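Long-range contacts in sulfate transporter/antisigma-factor antagonist STAS (Planctomyces limnophilus, PDB 3T6O), which probably acts as an anti-sigma factor antagonist, a regulatory STAS-domain protein of the kind that counters anti-sigma factors: residues Ala13-Ile18 and Pro48-Ile53; Arg26-Glu31 and Val58-Ser63; Thr38-Met43 and Leu69-Lys74; Val83-Ser88 and Val105-Ser110. One frame throughout, in Å; residues are numbered along the deposited sequence. Where two conformers were deposited one is given.

Interaction 1. Residues Ala13-Ile18 and Pro48-Ile53; sequences AQVTVI and PRKVLI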
loop_
_atom_site.group_PDB
_atom_site.type_symbol
_atom_site.label_atom_id
_atom_site.label_comp_id
_atom_site.label_asym_id
_atom_site.label_seq_id
_atom_site.Cartn_x
_atom_site.Cartn_y
_atom_site.Cartn_z
ATOM N N ALA A 13 32.224 -9.734 0.999
ATOM C CA ALA A 13 32.047 -11.053 1.625
ATOM C C ALA A 13 30.675 -11.710 1.279
ATOM O O ALA A 13 29.985 -12.256 2.145
ATOM C CB ALA A 13 32.199 -10.907 3.144
ATOM N N GLN A 14 30.296 -11.647 0.011
ATOM C CA GLN A 14 29.059 -12.284 -0.488
ATOM C C GLN A 14 27.790 -11.627 -0.052
ATOM O O GLN A 14 26.719 -12.187 -0.203
ATOM C CB GLN A 14 29.012 -13.786 -0.207
ATOM C CG GLN A 14 30.233 -14.422 -0.764
ATOM C CD GLN A 14 30.128 -15.905 -0.947
ATOM O OE1 GLN A 14 29.302 -16.402 -1.704
ATOM N NE2 GLN A 14 30.985 -16.610 -0.294
ATOM N N VAL A 15 27.926 -10.400 0.427
ATOM C CA VAL A 15 26.814 -9.601 0.845
ATOM C C VAL A 15 26.803 -8.342 -0.014
ATOM O O VAL A 15 27.863 -7.796 -0.310
ATOM C CB VAL A 15 26.934 -9.237 2.352
ATOM C CG1 VAL A 15 25.827 -8.233 2.773
ATOM C CG2 VAL A 15 26.904 -10.531 3.213
ATOM N N THR A 16 25.610 -7.928 -0.452
ATOM C CA THR A 16 25.447 -6.701 -1.182
ATOM C C THR A 16 25.193 -5.651 -0.132
ATOM O O THR A 16 24.182 -5.729 0.600
ATOM C CB THR A 16 24.234 -6.767 -2.142
ATOM O OG1 THR A 16 24.448 -7.764 -3.153
ATOM C CG2 THR A 16 23.996 -5.402 -2.813
ATOM N N VAL A 17 26.068 -4.675 -0.056
ATOM C CA VAL A 17 26.009 -3.708 1.003
ATOM C C VAL A 17 25.502 -2.433 0.388
ATOM O O VAL A 17 26.048 -1.971 -0.596
ATOM C CB VAL A 17 27.407 -3.453 1.663
ATOM C CG1 VAL A 17 27.300 -2.380 2.749
ATOM C CG2 VAL A 17 28.014 -4.756 2.286
ATOM N N ILE A 18 24.434 -1.875 0.948
ATOM C CA ILE A 18 23.906 -0.571 0.526
ATOM C C ILE A 18 24.292 0.505 1.550
ATOM O O ILE A 18 24.001 0.356 2.754
ATOM C CB ILE A 18 22.365 -0.602 0.486
ATOM C CG1 ILE A 18 21.867 -1.793 -0.334
ATOM C CG2 ILE A 18 21.763 0.807 0.135
ATOM C CD1 ILE A 18 22.205 -1.821 -1.752
ATOM N N PRO A 48 21.800 -18.088 -2.147
ATOM C CA PRO A 48 21.001 -17.220 -1.279
ATOM C C PRO A 48 21.503 -15.769 -1.355
ATOM O O PRO A 48 22.691 -15.524 -1.307
ATOM C CB PRO A 48 21.301 -17.788 0.108
ATOM C CG PRO A 48 22.752 -18.170 0.010
ATOM C CD PRO A 48 22.977 -18.609 -1.429
ATOM N N ARG A 49 20.588 -14.820 -1.464
ATOM C CA ARG A 49 20.952 -13.421 -1.512
ATOM C C ARG A 49 21.012 -12.883 -0.107
ATOM O O ARG A 49 20.082 -13.084 0.690
ATOM C CB ARG A 49 19.908 -12.618 -2.278
ATOM C CG ARG A 49 19.991 -12.781 -3.771
ATOM C CD ARG A 49 18.766 -12.192 -4.508
ATOM N NE ARG A 49 17.679 -13.131 -4.471
ATOM C CZ ARG A 49 16.503 -12.953 -5.060
ATOM N NH1 ARG A 49 16.239 -11.843 -5.740
ATOM N NH2 ARG A 49 15.601 -13.911 -4.957
ATOM N N LYS A 50 22.068 -12.132 0.160
ATOM C CA LYS A 50 22.294 -11.532 1.438
ATOM C C LYS A 50 22.518 -10.035 1.196
ATOM O O LYS A 50 23.363 -9.652 0.355
ATOM C CB LYS A 50 23.521 -12.196 2.080
ATOM C CG LYS A 50 23.250 -13.616 2.564
ATOM C CD LYS A 50 24.481 -14.304 3.073
ATOM C CE LYS A 50 24.114 -15.663 3.644
ATOM N NZ LYS A 50 25.249 -16.372 4.298
ATOM N N VAL A 51 21.761 -9.211 1.917
ATOM C CA VAL A 51 21.732 -7.778 1.741
ATOM C C VAL A 51 21.861 -7.102 3.122
ATOM O O VAL A 51 21.202 -7.499 4.074
ATOM C CB VAL A 51 20.401 -7.333 0.993
ATOM C CG1 VAL A 51 20.219 -5.814 1.100
ATOM C CG2 VAL A 51 20.439 -7.762 -0.456
ATOM N N LEU A 52 22.672 -6.046 3.198
ATOM C CA LEU A 52 22.899 -5.320 4.404
ATOM C C LEU A 52 22.659 -3.882 4.105
ATOM O O LEU A 52 23.284 -3.348 3.196
ATOM C CB LEU A 52 24.368 -5.499 4.838
ATOM C CG LEU A 52 24.813 -4.731 6.097
ATOM C CD1 LEU A 52 23.939 -5.162 7.340
ATOM C CD2 LEU A 52 26.333 -4.956 6.352
ATOM N N ILE A 53 21.800 -3.222 4.876
ATOM C CA ILE A 53 21.544 -1.803 4.684
ATOM C C ILE A 53 22.361 -1.111 5.760
ATOM O O ILE A 53 22.039 -1.177 6.964
ATOM C CB ILE A 53 20.062 -1.455 4.879
ATOM C CG1 ILE A 53 19.183 -2.452 4.116
ATOM C CG2 ILE A 53 19.758 0.000 4.489
ATOM C CD1 ILE A 53 19.376 -2.438 2.624
HETATM O O HOH W 1 24.437 -12.691 -1.789
HETATM O O HOH W 2 25.457 -14.720 -0.486
HETATM O O HOH W 3 23.109 -9.962 -2.567
#

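Interaction 2. Residues Arg26-Glu31 and Val58-Ser63; sequences RLRETE and VEFFGS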
loop_
_atom_site.group_PDB
_atom_site.type_symbol
_atom_site.label_atom_id
_atom_site.label_comp_id
_atom_site.label_asym_id
_atom_site.label_seq_id
_atom_site.Cartn_x
_atom_site.Cartn_y
_atom_site.Cartn_z
ATOM N N ARG A 26 18.814 12.848 5.811
ATOM C CA ARG A 26 17.378 12.727 6.026
ATOM C C ARG A 26 16.692 12.151 4.802
ATOM O O ARG A 26 16.682 12.777 3.757
ATOM C CB ARG A 26 16.802 14.096 6.307
ATOM C CG ARG A 26 17.295 14.749 7.591
ATOM C CD ARG A 26 17.448 16.270 7.366
ATOM N NE ARG A 26 17.080 17.123 8.504
ATOM C CZ ARG A 26 17.768 17.216 9.645
ATOM N NH1 ARG A 26 18.858 16.464 9.850
ATOM N NH2 ARG A 26 17.355 18.056 10.597
ATOM N N LEU A 27 16.142 10.945 4.944
ATOM C CA LEU A 27 15.477 10.252 3.853
ATOM C C LEU A 27 13.944 10.496 3.868
ATOM O O LEU A 27 13.197 9.843 4.589
ATOM C CB LEU A 27 15.787 8.752 3.919
ATOM C CG LEU A 27 17.272 8.367 3.764
ATOM C CD1 LEU A 27 17.564 6.934 4.193
ATOM C CD2 LEU A 27 17.729 8.600 2.304
ATOM N N ARG A 28 13.502 11.454 3.064
ATOM C CA ARG A 28 12.092 11.681 2.838
ATOM C C ARG A 28 11.679 11.084 1.490
ATOM O O ARG A 28 12.467 10.390 0.814
ATOM C CB ARG A 28 11.799 13.180 2.833
ATOM C CG ARG A 28 12.398 13.946 4.002
ATOM C CD ARG A 28 11.304 14.412 4.927
ATOM N NE ARG A 28 11.378 15.839 5.193
ATOM C CZ ARG A 28 10.426 16.700 4.854
ATOM N NH1 ARG A 28 10.566 17.981 5.157
ATOM N NH2 ARG A 28 9.338 16.282 4.212
ATOM N N GLU A 29 10.447 11.381 1.096
ATOM C CA GLU A 29 9.894 10.884 -0.145
ATOM C C GLU A 29 10.753 11.217 -1.365
ATOM O O GLU A 29 10.926 10.379 -2.204
ATOM C CB GLU A 29 8.480 11.445 -0.302
ATOM C CG GLU A 29 7.614 10.659 -1.206
ATOM C CD GLU A 29 6.224 11.291 -1.346
ATOM O OE1 GLU A 29 5.741 11.968 -0.395
ATOM O OE2 GLU A 29 5.637 11.112 -2.420
ATOM N N THR A 30 11.315 12.420 -1.418
ATOM C CA THR A 30 12.148 12.846 -2.522
ATOM C C THR A 30 13.418 12.046 -2.655
ATOM O O THR A 30 13.789 11.677 -3.767
ATOM C CB THR A 30 12.554 14.338 -2.372
ATOM O OG1 THR A 30 11.375 15.135 -2.367
ATOM C CG2 THR A 30 13.427 14.795 -3.543
ATOM N N GLU A 31 14.105 11.821 -1.538
ATOM C CA GLU A 31 15.320 11.018 -1.534
ATOM C C GLU A 31 15.022 9.558 -1.854
ATOM O O GLU A 31 15.802 8.880 -2.568
ATOM C CB GLU A 31 16.043 11.106 -0.186
ATOM C CG GLU A 31 16.644 12.502 0.120
ATOM C CD GLU A 31 15.614 13.490 0.602
ATOM O OE1 GLU A 31 14.499 13.075 1.011
ATOM O OE2 GLU A 31 15.888 14.709 0.549
ATOM N N VAL A 58 22.973 8.238 8.337
ATOM C CA VAL A 58 21.576 8.541 8.136
ATOM C C VAL A 58 20.979 8.958 9.479
ATOM O O VAL A 58 21.048 8.220 10.445
ATOM C CB VAL A 58 20.796 7.350 7.588
ATOM C CG1 VAL A 58 19.274 7.719 7.467
ATOM C CG2 VAL A 58 21.318 6.911 6.152
ATOM N N GLU A 59 20.384 10.140 9.553
ATOM C CA GLU A 59 19.838 10.627 10.826
ATOM C C GLU A 59 18.310 10.557 10.937
ATOM O O GLU A 59 17.754 10.587 12.063
ATOM C CB GLU A 59 20.336 12.046 11.083
ATOM C CG GLU A 59 21.918 12.145 11.134
ATOM C CD GLU A 59 22.624 11.400 12.339
ATOM O OE1 GLU A 59 22.068 11.361 13.480
ATOM O OE2 GLU A 59 23.783 10.894 12.141
ATOM N N PHE A 60 17.623 10.492 9.793
ATOM C CA PHE A 60 16.176 10.431 9.797
ATOM C C PHE A 60 15.613 9.642 8.641
ATOM O O PHE A 60 16.081 9.774 7.482
ATOM C CB PHE A 60 15.571 11.816 9.725
ATOM C CG PHE A 60 14.083 11.787 9.621
ATOM C CD1 PHE A 60 13.468 11.652 8.399
ATOM C CD2 PHE A 60 13.298 11.794 10.765
ATOM C CE1 PHE A 60 12.081 11.568 8.305
ATOM C CE2 PHE A 60 11.941 11.736 10.685
ATOM C CZ PHE A 60 11.316 11.641 9.458
ATOM N N PHE A 61 14.597 8.837 8.956
ATOM C CA PHE A 61 13.676 8.304 7.947
ATOM C C PHE A 61 12.323 7.967 8.559
ATOM O O PHE A 61 12.156 8.018 9.784
ATOM C CB PHE A 61 14.289 7.095 7.233
ATOM C CG PHE A 61 14.644 5.957 8.128
ATOM C CD1 PHE A 61 13.672 5.083 8.579
ATOM C CD2 PHE A 61 15.947 5.719 8.467
ATOM C CE1 PHE A 61 13.994 4.017 9.372
ATOM C CE2 PHE A 61 16.290 4.643 9.241
ATOM C CZ PHE A 61 15.317 3.789 9.709
ATOM N N GLY A 62 11.347 7.703 7.687
ATOM C CA GLY A 62 9.988 7.365 8.079
ATOM C C GLY A 62 9.363 6.366 7.130
ATOM O O GLY A 62 10.029 5.447 6.674
ATOM N N SER A 63 8.080 6.546 6.831
ATOM C CA SER A 63 7.334 5.534 6.118
ATOM C C SER A 63 7.833 5.306 4.706
ATOM O O SER A 63 7.834 4.165 4.256
ATOM C CB SER A 63 5.845 5.856 6.085
ATOM O OG SER A 63 5.661 7.167 5.572
HETATM O O HOH W 4 11.178 8.142 4.858
#

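Interaction 3. Residues Thr38-Met43 and Leu69-Lys74; sequences TFLAAM and LVRGWK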
loop_
_atom_site.group_PDB
_atom_site.type_symbol
_atom_site.label_atom_id
_atom_site.label_comp_id
_atom_site.label_asym_id
_atom_site.label_seq_id
_atom_site.Cartn_x
_atom_site.Cartn_y
_atom_site.Cartn_z
ATOM N N THR A 38 18.319 2.233 -8.170
ATOM C CA THR A 38 19.588 1.582 -7.859
ATOM C C THR A 38 19.383 0.534 -6.762
ATOM O O THR A 38 19.877 -0.570 -6.859
ATOM C CB THR A 38 20.645 2.665 -7.472
ATOM O OG1 THR A 38 20.766 3.540 -8.581
ATOM C CG2 THR A 38 22.022 2.099 -7.193
ATOM N N PHE A 39 18.605 0.873 -5.735
ATOM C CA PHE A 39 18.354 -0.029 -4.662
ATOM C C PHE A 39 17.693 -1.332 -5.112
ATOM O O PHE A 39 18.164 -2.457 -4.796
ATOM C CB PHE A 39 17.512 0.678 -3.615
ATOM C CG PHE A 39 17.092 -0.197 -2.502
ATOM C CD1 PHE A 39 18.000 -0.550 -1.514
ATOM C CD2 PHE A 39 15.801 -0.677 -2.414
ATOM C CE1 PHE A 39 17.624 -1.383 -0.453
ATOM C CE2 PHE A 39 15.409 -1.501 -1.354
ATOM C CZ PHE A 39 16.324 -1.877 -0.386
ATOM N N LEU A 40 16.598 -1.195 -5.863
ATOM C CA LEU A 40 15.856 -2.375 -6.287
ATOM C C LEU A 40 16.676 -3.202 -7.286
ATOM O O LEU A 40 16.646 -4.420 -7.244
ATOM C CB LEU A 40 14.459 -2.002 -6.842
ATOM C CG LEU A 40 13.459 -1.427 -5.831
ATOM C CD1 LEU A 40 12.175 -1.087 -6.531
ATOM C CD2 LEU A 40 13.171 -2.401 -4.707
ATOM N N ALA A 41 17.467 -2.558 -8.130
ATOM C CA ALA A 41 18.285 -3.329 -9.084
ATOM C C ALA A 41 19.380 -4.117 -8.334
ATOM O O ALA A 41 19.749 -5.180 -8.773
ATOM C CB ALA A 41 18.906 -2.413 -10.221
ATOM N N ALA A 42 19.823 -3.631 -7.174
ATOM C CA ALA A 42 20.805 -4.336 -6.346
ATOM C C ALA A 42 20.212 -5.566 -5.613
ATOM O O ALA A 42 20.919 -6.257 -4.916
ATOM C CB ALA A 42 21.416 -3.379 -5.308
HETATM N N MSE A 43 18.919 -5.838 -5.754
HETATM C CA MSE A 43 18.320 -6.941 -5.033
HETATM C C MSE A 43 18.372 -8.263 -5.799
HETATM O O MSE A 43 17.655 -9.195 -5.469
HETATM C CB MSE A 43 16.855 -6.611 -4.731
HETATM C CG MSE A 43 16.631 -5.455 -3.748
HETATM SE SE MSE A 43 17.395 -5.639 -2.006
HETATM C CE MSE A 43 18.934 -4.443 -2.188
ATOM N N LEU A 69 12.472 -0.244 1.704
ATOM C CA LEU A 69 13.208 -1.381 2.266
ATOM C C LEU A 69 12.384 -2.693 2.168
ATOM O O LEU A 69 12.916 -3.781 1.836
ATOM C CB LEU A 69 13.637 -1.080 3.686
ATOM C CG LEU A 69 14.757 -0.051 4.023
ATOM C CD1 LEU A 69 15.127 -0.107 5.509
ATOM C CD2 LEU A 69 15.989 -0.247 3.212
ATOM N N VAL A 70 11.075 -2.562 2.381
ATOM C CA VAL A 70 10.142 -3.697 2.346
ATOM C C VAL A 70 10.073 -4.225 0.910
ATOM O O VAL A 70 10.039 -5.422 0.695
ATOM C CB VAL A 70 8.774 -3.304 2.930
ATOM C CG1 VAL A 70 7.683 -4.315 2.609
ATOM C CG2 VAL A 70 8.874 -3.093 4.504
ATOM N N ARG A 71 10.115 -3.329 -0.067
ATOM C CA ARG A 71 10.139 -3.751 -1.470
ATOM C C ARG A 71 11.383 -4.540 -1.788
ATOM O O ARG A 71 11.329 -5.516 -2.545
ATOM C CB ARG A 71 10.013 -2.570 -2.442
ATOM C CG ARG A 71 8.723 -1.827 -2.339
ATOM C CD ARG A 71 8.743 -0.569 -3.216
ATOM N NE ARG A 71 8.733 -0.937 -4.604
ATOM C CZ ARG A 71 9.016 -0.135 -5.630
ATOM N NH1 ARG A 71 9.373 1.128 -5.426
ATOM N NH2 ARG A 71 8.918 -0.611 -6.875
ATOM N N GLY A 72 12.507 -4.101 -1.260
ATOM C CA GLY A 72 13.775 -4.808 -1.433
ATOM C C GLY A 72 13.688 -6.161 -0.758
ATOM O O GLY A 72 13.990 -7.192 -1.351
ATOM N N TRP A 73 13.238 -6.155 0.483
ATOM C CA TRP A 73 13.143 -7.392 1.239
ATOM C C TRP A 73 12.253 -8.432 0.560
ATOM O O TRP A 73 12.610 -9.609 0.531
ATOM C CB TRP A 73 12.705 -7.094 2.688
ATOM C CG TRP A 73 12.264 -8.298 3.460
ATOM C CD1 TRP A 73 13.044 -9.304 3.967
ATOM C CD2 TRP A 73 10.930 -8.605 3.812
ATOM N NE1 TRP A 73 12.267 -10.223 4.617
ATOM C CE2 TRP A 73 10.955 -9.831 4.518
ATOM C CE3 TRP A 73 9.702 -7.994 3.551
ATOM C CZ2 TRP A 73 9.798 -10.444 4.984
ATOM C CZ3 TRP A 73 8.538 -8.601 4.023
ATOM C CH2 TRP A 73 8.596 -9.809 4.739
ATOM N N LYS A 74 11.099 -8.001 -0.004
ATOM C CA LYS A 74 10.178 -8.934 -0.681
ATOM C C LYS A 74 10.829 -9.609 -1.900
ATOM O O LYS A 74 10.474 -10.740 -2.279
ATOM C CB LYS A 74 8.885 -8.210 -1.129
ATOM C CG LYS A 74 7.960 -7.829 0.010
ATOM C CD LYS A 74 6.659 -7.204 -0.473
ATOM C CE LYS A 74 5.878 -6.656 0.724
ATOM N NZ LYS A 74 4.605 -5.925 0.438
#

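Interaction 4. Residues Val83-Ser88 and Val105-Ser110; sequences VFALCS and VWPRYS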
loop_
_atom_site.group_PDB
_atom_site.type_symbol
_atom_site.label_atom_id
_atom_site.label_comp_id
_atom_site.label_asym_id
_atom_site.label_seq_id
_atom_site.Cartn_x
_atom_site.Cartn_y
_atom_site.Cartn_z
ATOM N N VAL A 83 19.028 -13.223 3.503
ATOM C CA VAL A 83 19.107 -12.431 4.721
ATOM C C VAL A 83 19.034 -10.999 4.319
ATOM O O VAL A 83 19.745 -10.570 3.417
ATOM C CB VAL A 83 20.451 -12.620 5.518
ATOM C CG1 VAL A 83 20.510 -11.653 6.715
ATOM C CG2 VAL A 83 20.681 -14.070 5.933
ATOM N N PHE A 84 18.185 -10.248 5.001
ATOM C CA PHE A 84 18.046 -8.822 4.772
ATOM C C PHE A 84 18.279 -8.194 6.140
ATOM O O PHE A 84 17.452 -8.387 7.053
ATOM C CB PHE A 84 16.627 -8.503 4.262
ATOM C CG PHE A 84 16.441 -7.064 3.825
ATOM C CD1 PHE A 84 16.089 -6.106 4.724
ATOM C CD2 PHE A 84 16.555 -6.707 2.493
ATOM C CE1 PHE A 84 15.916 -4.778 4.346
ATOM C CE2 PHE A 84 16.395 -5.402 2.091
ATOM C CZ PHE A 84 16.067 -4.425 3.030
ATOM N N ALA A 85 19.409 -7.512 6.300
ATOM C CA ALA A 85 19.913 -7.044 7.605
ATOM C C ALA A 85 20.158 -5.528 7.589
ATOM O O ALA A 85 20.336 -4.883 6.541
ATOM C CB ALA A 85 21.235 -7.817 7.991
ATOM N N LEU A 86 20.141 -4.938 8.768
ATOM C CA LEU A 86 20.530 -3.539 8.922
ATOM C C LEU A 86 21.761 -3.442 9.823
ATOM O O LEU A 86 22.052 -4.376 10.602
ATOM C CB LEU A 86 19.400 -2.774 9.561
ATOM C CG LEU A 86 17.972 -2.904 9.022
ATOM C CD1 LEU A 86 17.034 -1.972 9.844
ATOM C CD2 LEU A 86 17.892 -2.566 7.572
ATOM N N CYS A 87 22.495 -2.337 9.707
ATOM C CA CYS A 87 23.536 -2.008 10.670
ATOM C C CYS A 87 23.727 -0.520 10.793
ATOM O O CYS A 87 23.241 0.235 9.977
ATOM C CB CYS A 87 24.896 -2.668 10.380
ATOM S SG CYS A 87 25.750 -2.106 8.878
ATOM N N SER A 88 24.386 -0.128 11.880
ATOM C CA SER A 88 24.775 1.261 12.119
ATOM C C SER A 88 23.580 2.206 12.125
ATOM O O SER A 88 23.641 3.326 11.614
ATOM C CB SER A 88 25.853 1.693 11.116
ATOM O OG SER A 88 27.005 0.935 11.407
ATOM N N VAL A 105 12.004 -9.086 11.493
ATOM C CA VAL A 105 12.562 -10.127 10.644
ATOM C C VAL A 105 13.868 -9.700 9.961
ATOM O O VAL A 105 14.416 -10.421 9.166
ATOM C CB VAL A 105 11.499 -10.657 9.617
ATOM C CG1 VAL A 105 10.136 -10.800 10.297
ATOM C CG2 VAL A 105 11.361 -9.772 8.424
ATOM N N TRP A 106 14.368 -8.503 10.251
ATOM C CA TRP A 106 15.645 -8.048 9.695
ATOM C C TRP A 106 16.679 -8.004 10.856
ATOM O O TRP A 106 16.531 -7.205 11.802
ATOM C CB TRP A 106 15.491 -6.655 9.111
ATOM C CG TRP A 106 14.476 -6.514 8.049
ATOM C CD1 TRP A 106 13.980 -7.488 7.232
ATOM C CD2 TRP A 106 13.866 -5.310 7.647
ATOM N NE1 TRP A 106 13.087 -6.957 6.349
ATOM C CE2 TRP A 106 13.008 -5.612 6.576
ATOM C CE3 TRP A 106 13.962 -3.993 8.083
ATOM C CZ2 TRP A 106 12.219 -4.653 5.972
ATOM C CZ3 TRP A 106 13.207 -3.040 7.481
ATOM C CH2 TRP A 106 12.336 -3.368 6.431
ATOM N N PRO A 107 17.642 -8.923 10.856
ATOM C CA PRO A 107 18.629 -8.842 11.938
ATOM C C PRO A 107 19.325 -7.498 11.882
ATOM O O PRO A 107 19.629 -7.002 10.789
ATOM C CB PRO A 107 19.587 -9.973 11.626
ATOM C CG PRO A 107 19.180 -10.528 10.341
ATOM C CD PRO A 107 17.842 -10.109 10.018
ATOM N N ARG A 108 19.494 -6.874 13.043
ATOM C CA ARG A 108 20.216 -5.630 13.130
ATOM C C ARG A 108 21.525 -5.768 13.958
ATOM O O ARG A 108 21.543 -6.402 15.011
ATOM C CB ARG A 108 19.315 -4.567 13.697
ATOM C CG ARG A 108 20.021 -3.219 13.904
ATOM C CD ARG A 108 18.982 -2.145 14.152
ATOM N NE ARG A 108 18.329 -2.317 15.436
ATOM C CZ ARG A 108 18.813 -1.915 16.605
ATOM N NH1 ARG A 108 20.027 -1.351 16.707
ATOM N NH2 ARG A 108 18.075 -2.116 17.694
ATOM N N TYR A 109 22.584 -5.139 13.464
ATOM C CA TYR A 109 23.950 -5.227 14.043
ATOM C C TYR A 109 24.541 -3.831 14.246
ATOM O O TYR A 109 24.151 -2.872 13.575
ATOM C CB TYR A 109 24.876 -6.033 13.128
ATOM C CG TYR A 109 24.409 -7.440 12.889
ATOM C CD1 TYR A 109 24.648 -8.443 13.801
ATOM C CD2 TYR A 109 23.689 -7.754 11.761
ATOM C CE1 TYR A 109 24.173 -9.749 13.581
ATOM C CE2 TYR A 109 23.229 -9.030 11.527
ATOM C CZ TYR A 109 23.461 -10.008 12.426
ATOM O OH TYR A 109 23.008 -11.272 12.130
ATOM N N SER A 110 25.462 -3.691 15.184
ATOM C CA SER A 110 25.883 -2.335 15.540
ATOM C C SER A 110 26.809 -1.733 14.511
ATOM O O SER A 110 26.803 -0.547 14.356
ATOM C CB SER A 110 26.517 -2.263 16.938
ATOM O OG SER A 110 27.690 -3.008 16.964
HETATM O O HOH W 5 16.444 -11.272 6.884
HETATM O O HOH W 6 28.177 2.015 13.527
#

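Interaction 1. Residues Ala13-Ile18 and Pro48-Ile53
V15 lays its CG1 branch against L52, meeting L52 CB at 3.7 Å as the two side chains cross obliquely. CG1 gets there by standing anti to the backbone N (chi1 173°). The other branch, CG2, meets K50 CB at 3.9 Å, so one valine packs on two residues of the adjacent strand. Beyond CG the K50 chain runs on extended, away from V15, and its NZ is hydrogen-bonded to M119 O. On the reverse face I18 and I53 lie side by side and point the same way, with I53 CD1 3.9 Å from I18 CG1. Between these two layers the backbones are laced in parallel register. T16 N donates to K50 O at 2.9 Å and L52 N to T16 O at 3.0 Å, both within the carbonyl plane; I18 N donates to L52 O at 2.9 Å, nearly straight (173°) and almost along the C=O axis. K50 O is gripped twice, because a water 2.6 Å from T16 OG1 also donates to it. Further toward P48 direct pairing gives way to water: K50 N donates to one that lies 2.8 Å from Q14 O. V15, V17 and L52 face helix 112-118, whereas V51 and I53 face M43 and F39. Strands 15-19 and 50-54, joined through helix 29-41, are the parallel pair of a beta-alpha-beta crossover within the helix-flanked sheet of the STAS fold.

Interaction 2. Residues Arg26-Glu31 and Val58-Ser63
A short, weakly bonded parallel ladder ties R26-L27 to F60-F61 in this STAS domain, just before each segment turns into a helix. Its firm link is L27 N to F60 O, 2.8 Å and nearly straight (173°), although the donor sits above the carbonyl plane. R26 CA adds a CA-H...O contact to that oxygen. L27 carries the apolar side: its CD1 meets V58 CG1 at 3.8 Å, the side chains crossing at about a right angle, and its CB lies 4.0 Å from F61 CB. The F61 ring starts from the crowded position between backbone N and carbonyl carbon (chi1 59°), sending it away from L27 toward F65 and helix 91-97. Across the other face R26 CG rests 4.0 Å from F60 CB. Further out, Y92 of a second subunit accepts a hydrogen bond from R26 NE, forms a cation-pi pair with R28 and meets the F60 ring edge-to-face. R28 and G62 N-cap helices 29-41 and 63-76; E31 at N3 reaches back, its OE1 met from above the carboxylate plane by R28 N at 2.8 Å. One water bridges the approaches to both helices, donating to L27 O at 2.7 Å and accepting from G62 N at 2.9 Å.

Interaction 3. Residues Thr38-Met43 and Leu69-Lys74
The bare CA of G72 is the meeting point of two side chains from 38-43. F39 holds CG anti to the backbone N (chi1 175°), which drives its ring straight at the other helix: CE2 stops 3.7 Å from G72 CA, and CZ lies 4.0 Å from L69 CD2. A CB on G72 would clash with F39 CZ. Beside the ring, roughly at right angles to it as seen from G72 CA, comes selenomethionine M43, its chain bent at chi2 and chi3 (-59° and 104°) so that CG lies 3.7 Å and SE 3.8 Å from G72 CA. L40 keeps CG beside the backbone N, and its CD1 sits over one face of the R71 guanidinium, 3.3 Å from NH2, while CD2 touches R71 CB. R71 bends at chi3 to bring that face round, and its NE forms a salt bridge to E95 of a fourth subunit. An alanine in place of F39 would lose the whole ring and would probably loosen the packing against G72 and L69. Behind this meeting of helices 29-41 and 63-76 lies strand 50-54: F39 and L69 both rest on I53, and M43 on V51, while L69 also touches W106 in the loop before strand 108-109.

Interaction 4. Residues Val83-Ser88 and Val105-Ser110
The indole of W106 is the largest bump here, and F84 lies along it, pointing the same way. F84 CD1 sits over one face of the indole, offset toward the rim and 3.5 Å from W106 NE1, with the ring planes oblique at 49°. L86 closes in further along, its CD1 4.1 Å from W106 CE3, so the tryptophan fills the groove between these two side chains of one strand. Replacing W106 by an alanine would remove this filling together with the edge-to-face contact to W73, and would probably leave F84 and L86 poorly packed. On the other face the puckered ring of P107 rises over the shallow dip between V83 and A85, its CG 4.0 Å from V83 CG1, and the small A85 CB meets the edge of the Y109 ring. Strands 83-87 and 108-109 are the two parallel strands of a beta-alpha-beta unit whose helix is 91-97. Their backbones zip together through L86 N to P107 O (2.9 Å, in the carbonyl plane), Y109 N to L86 O (3.0 Å, from above the L86 carbonyl plane) and S88 N to Y109 O (3.2 Å). Y109 O also sits close under C87, 3.1 Å from its CA. Where the strands end, a water 2.7 Å from S88 OG donates to S110 O.

How the interactions relate
Interactions 1 and 4 build one sheet: strands 50-54 and 83-87 are neighbours, joined by I53 N to A85 O and V51 N to V83 O. Both rely on parallel backbone bonds, but interaction 1 is largely buried, whereas interaction 4 reaches the surface at R108 and S110. Interaction 3 lies across the sheet face and is held by packing alone, of side chains on one another and on the bare backbone of G72; it touches interaction 1 through F39 on I53 and interaction 4 through W73 on W106. Interaction 2, centred about 21 Å from interaction 1, has a single direct backbone hydrogen bond plus a water bridge, and its arginines and F60 meet Y92 of another subunit.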